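Local structure of cleavage stimulation factor 77 (Encephalitozoon cuniculi, 2UY1) at residues L178-M183 with R197-H202. The protein forms a homodimeric, all-helical repeat scaffold of the cleavage stimulation factor, probably acting in mRNA 3'-end processing and possibly binding mRNA. Residues are numbered along the deposited sequence.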
loop_
_atom_site.group_PDB
_atom_site.type_symbol
_atom_site.label_atom_id
_atom_site.label_comp_id
_atom_site.label_asym_id
_atom_site.label_seq_id
_atom_site.Cartn_x
_atom_site.Cartn_y
_atom_site.Cartn_z
ATOM N N LEU B 178 0.784 30.345 16.214
ATOM C CA LEU B 178 0.522 31.570 16.977
ATOM C C LEU B 178 -0.969 31.805 17.209
ATOM O O LEU B 178 -1.403 32.042 18.353
ATOM C CB LEU B 178 1.176 32.797 16.320
ATOM C CG LEU B 178 0.938 34.219 16.912
ATOM C CD1 LEU B 178 1.645 34.384 18.279
ATOM C CD2 LEU B 178 1.403 35.318 15.967
ATOM N N ILE B 179 -1.744 31.752 16.126
ATOM C CA ILE B 179 -3.192 31.855 16.183
ATOM C C ILE B 179 -3.799 30.924 17.231
ATOM O O ILE B 179 -4.553 31.392 18.111
ATOM C CB ILE B 179 -3.860 31.599 14.787
ATOM C CG1 ILE B 179 -3.719 32.836 13.896
ATOM C CG2 ILE B 179 -5.380 31.219 14.931
ATOM C CD1 ILE B 179 -3.969 32.579 12.410
ATOM N N ASP B 180 -3.478 29.633 17.120
ATOM C CA ASP B 180 -3.978 28.602 18.061
ATOM C C ASP B 180 -3.630 28.878 19.537
ATOM O O ASP B 180 -4.478 28.738 20.404
ATOM C CB ASP B 180 -3.449 27.220 17.684
ATOM C CG ASP B 180 -3.887 26.756 16.306
ATOM O OD1 ASP B 180 -5.064 26.972 15.906
ATOM O OD2 ASP B 180 -3.022 26.158 15.622
ATOM N N LEU B 181 -2.375 29.234 19.800
ATOM C CA LEU B 181 -1.900 29.615 21.142
ATOM C C LEU B 181 -2.706 30.781 21.739
ATOM O O LEU B 181 -3.099 30.711 22.909
ATOM C CB LEU B 181 -0.382 29.955 21.122
ATOM C CG LEU B 181 0.251 30.744 22.302
ATOM C CD1 LEU B 181 0.816 29.814 23.303
ATOM C CD2 LEU B 181 1.328 31.719 21.848
ATOM N N GLU B 182 -2.928 31.842 20.944
ATOM C CA GLU B 182 -3.726 33.019 21.353
ATOM C C GLU B 182 -5.219 32.763 21.478
ATOM O O GLU B 182 -5.903 33.392 22.307
ATOM C CB GLU B 182 -3.507 34.202 20.394
ATOM C CG GLU B 182 -2.161 34.932 20.541
ATOM C CD GLU B 182 -1.950 35.601 21.911
ATOM O OE1 GLU B 182 -2.947 36.001 22.573
ATOM O OE2 GLU B 182 -0.777 35.753 22.312
ATOM N N MET B 183 -5.743 31.894 20.630
ATOM C CA MET B 183 -7.156 31.490 20.756
ATOM C C MET B 183 -7.496 30.867 22.099
ATOM O O MET B 183 -8.608 31.060 22.590
ATOM C CB MET B 183 -7.583 30.536 19.648
ATOM C CG MET B 183 -7.752 31.187 18.310
ATOM S SD MET B 183 -8.983 32.519 18.334
ATOM C CE MET B 183 -10.512 31.614 18.485
ATOM N N ARG B 197 -7.169 41.832 19.999
ATOM C CA ARG B 197 -5.901 41.148 19.864
ATOM C C ARG B 197 -5.865 40.187 18.668
ATOM O O ARG B 197 -4.844 40.064 17.997
ATOM C CB ARG B 197 -5.525 40.399 21.143
ATOM C CG ARG B 197 -4.126 39.666 21.029
ATOM C CD ARG B 197 -3.414 39.485 22.382
ATOM N NE ARG B 197 -2.144 38.789 22.236
ATOM C CZ ARG B 197 -0.974 39.384 21.986
ATOM N NH1 ARG B 197 -0.909 40.720 21.825
ATOM N NH2 ARG B 197 0.123 38.642 21.866
ATOM N N MET B 198 -6.965 39.484 18.452
ATOM C CA MET B 198 -7.044 38.433 17.415
ATOM C C MET B 198 -7.140 39.044 15.999
ATOM O O MET B 198 -6.612 38.488 15.016
ATOM C CB MET B 198 -8.267 37.525 17.679
ATOM C CG MET B 198 -8.115 36.517 18.865
ATOM S SD MET B 198 -6.479 35.765 18.995
ATOM C CE MET B 198 -6.350 34.894 17.413
ATOM N N HIS B 199 -7.829 40.179 15.896
ATOM C CA HIS B 199 -7.902 40.918 14.630
ATOM C C HIS B 199 -6.501 41.321 14.202
ATOM O O HIS B 199 -6.113 41.049 13.079
ATOM C CB HIS B 199 -8.803 42.139 14.753
ATOM C CG HIS B 199 -10.273 41.808 14.799
ATOM N ND1 HIS B 199 -10.910 41.095 13.808
ATOM C CD2 HIS B 199 -11.237 42.152 15.686
ATOM C CE1 HIS B 199 -12.197 40.995 14.088
ATOM N NE2 HIS B 199 -12.422 41.629 15.227
ATOM N N PHE B 200 -5.720 41.902 15.121
ATOM C CA PHE B 200 -4.359 42.346 14.805
ATOM C C PHE B 200 -3.534 41.191 14.276
ATOM O O PHE B 200 -2.849 41.323 13.256
ATOM C CB PHE B 200 -3.630 42.965 16.017
ATOM C CG PHE B 200 -2.164 43.075 15.808
ATOM C CD1 PHE B 200 -1.632 44.158 15.116
ATOM C CD2 PHE B 200 -1.321 42.074 16.219
ATOM C CE1 PHE B 200 -0.283 44.231 14.876
ATOM C CE2 PHE B 200 0.058 42.137 15.984
ATOM C CZ PHE B 200 0.574 43.212 15.330
ATOM N N ILE B 201 -3.556 40.075 15.013
ATOM C CA ILE B 201 -2.737 38.910 14.670
ATOM C C ILE B 201 -3.084 38.415 13.264
ATOM O O ILE B 201 -2.188 38.239 12.458
ATOM C CB ILE B 201 -2.822 37.795 15.805
ATOM C CG1 ILE B 201 -2.015 38.254 17.048
ATOM C CG2 ILE B 201 -2.405 36.424 15.311
ATOM C CD1 ILE B 201 -1.951 37.244 18.223
ATOM N N HIS B 202 -4.372 38.228 12.958
ATOM C CA HIS B 202 -4.801 37.740 11.634
ATOM C C HIS B 202 -4.477 38.749 10.501
ATOM O O HIS B 202 -4.024 38.363 9.423
ATOM C CB HIS B 202 -6.309 37.456 11.601
ATOM C CG HIS B 202 -6.718 36.194 12.308
ATOM N ND1 HIS B 202 -7.168 36.181 13.616
ATOM C CD2 HIS B 202 -6.757 34.906 11.882
ATOM C CE1 HIS B 202 -7.423 34.931 13.982
ATOM N NE2 HIS B 202 -7.195 34.140 12.945
#
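How two antiparallel helices bury a charged pair beside an apolar seam is well illustrated by segments 178-183 and 197-202, whose axes run at 178° and approach to 10.7 Å. E182, with chi1 and chi2 both m, folds its carboxylate across to R197, whose chi1 to chi3 are all t. This extended arm delivers the guanidinium edge-on, so that NE donates to E182 OE1 at 2.9 Å and NH2 to E182 OE2 at 3.1 Å, a bidentate salt bridge; R197 NH1 turns instead to the carbonyl of N80. E182 CG also packs 3.3 Å from I201 CD1, while I201 CG2 meets L178 CD2 (4.0 Å) and I179 CG1 (4.1 Å). Such pairing of consecutive antiparallel helices, 173-184 and 193-208, is the building unit of the HAT (half-a-TPR) repeats of this family, and helix 213-225 covers one flank through F218 and Y222. M198 is m at all three chi angles, a curled shape that brings its CE to 3.7 Å from M183 SD. One turn on, H202 ND1 donates to M198 O at 2.8 Å, helping to orient an imidazole also stacked on Y222; I179 CG1 makes an off-centre CH-pi contact with it, 4.2 Å from the centroid.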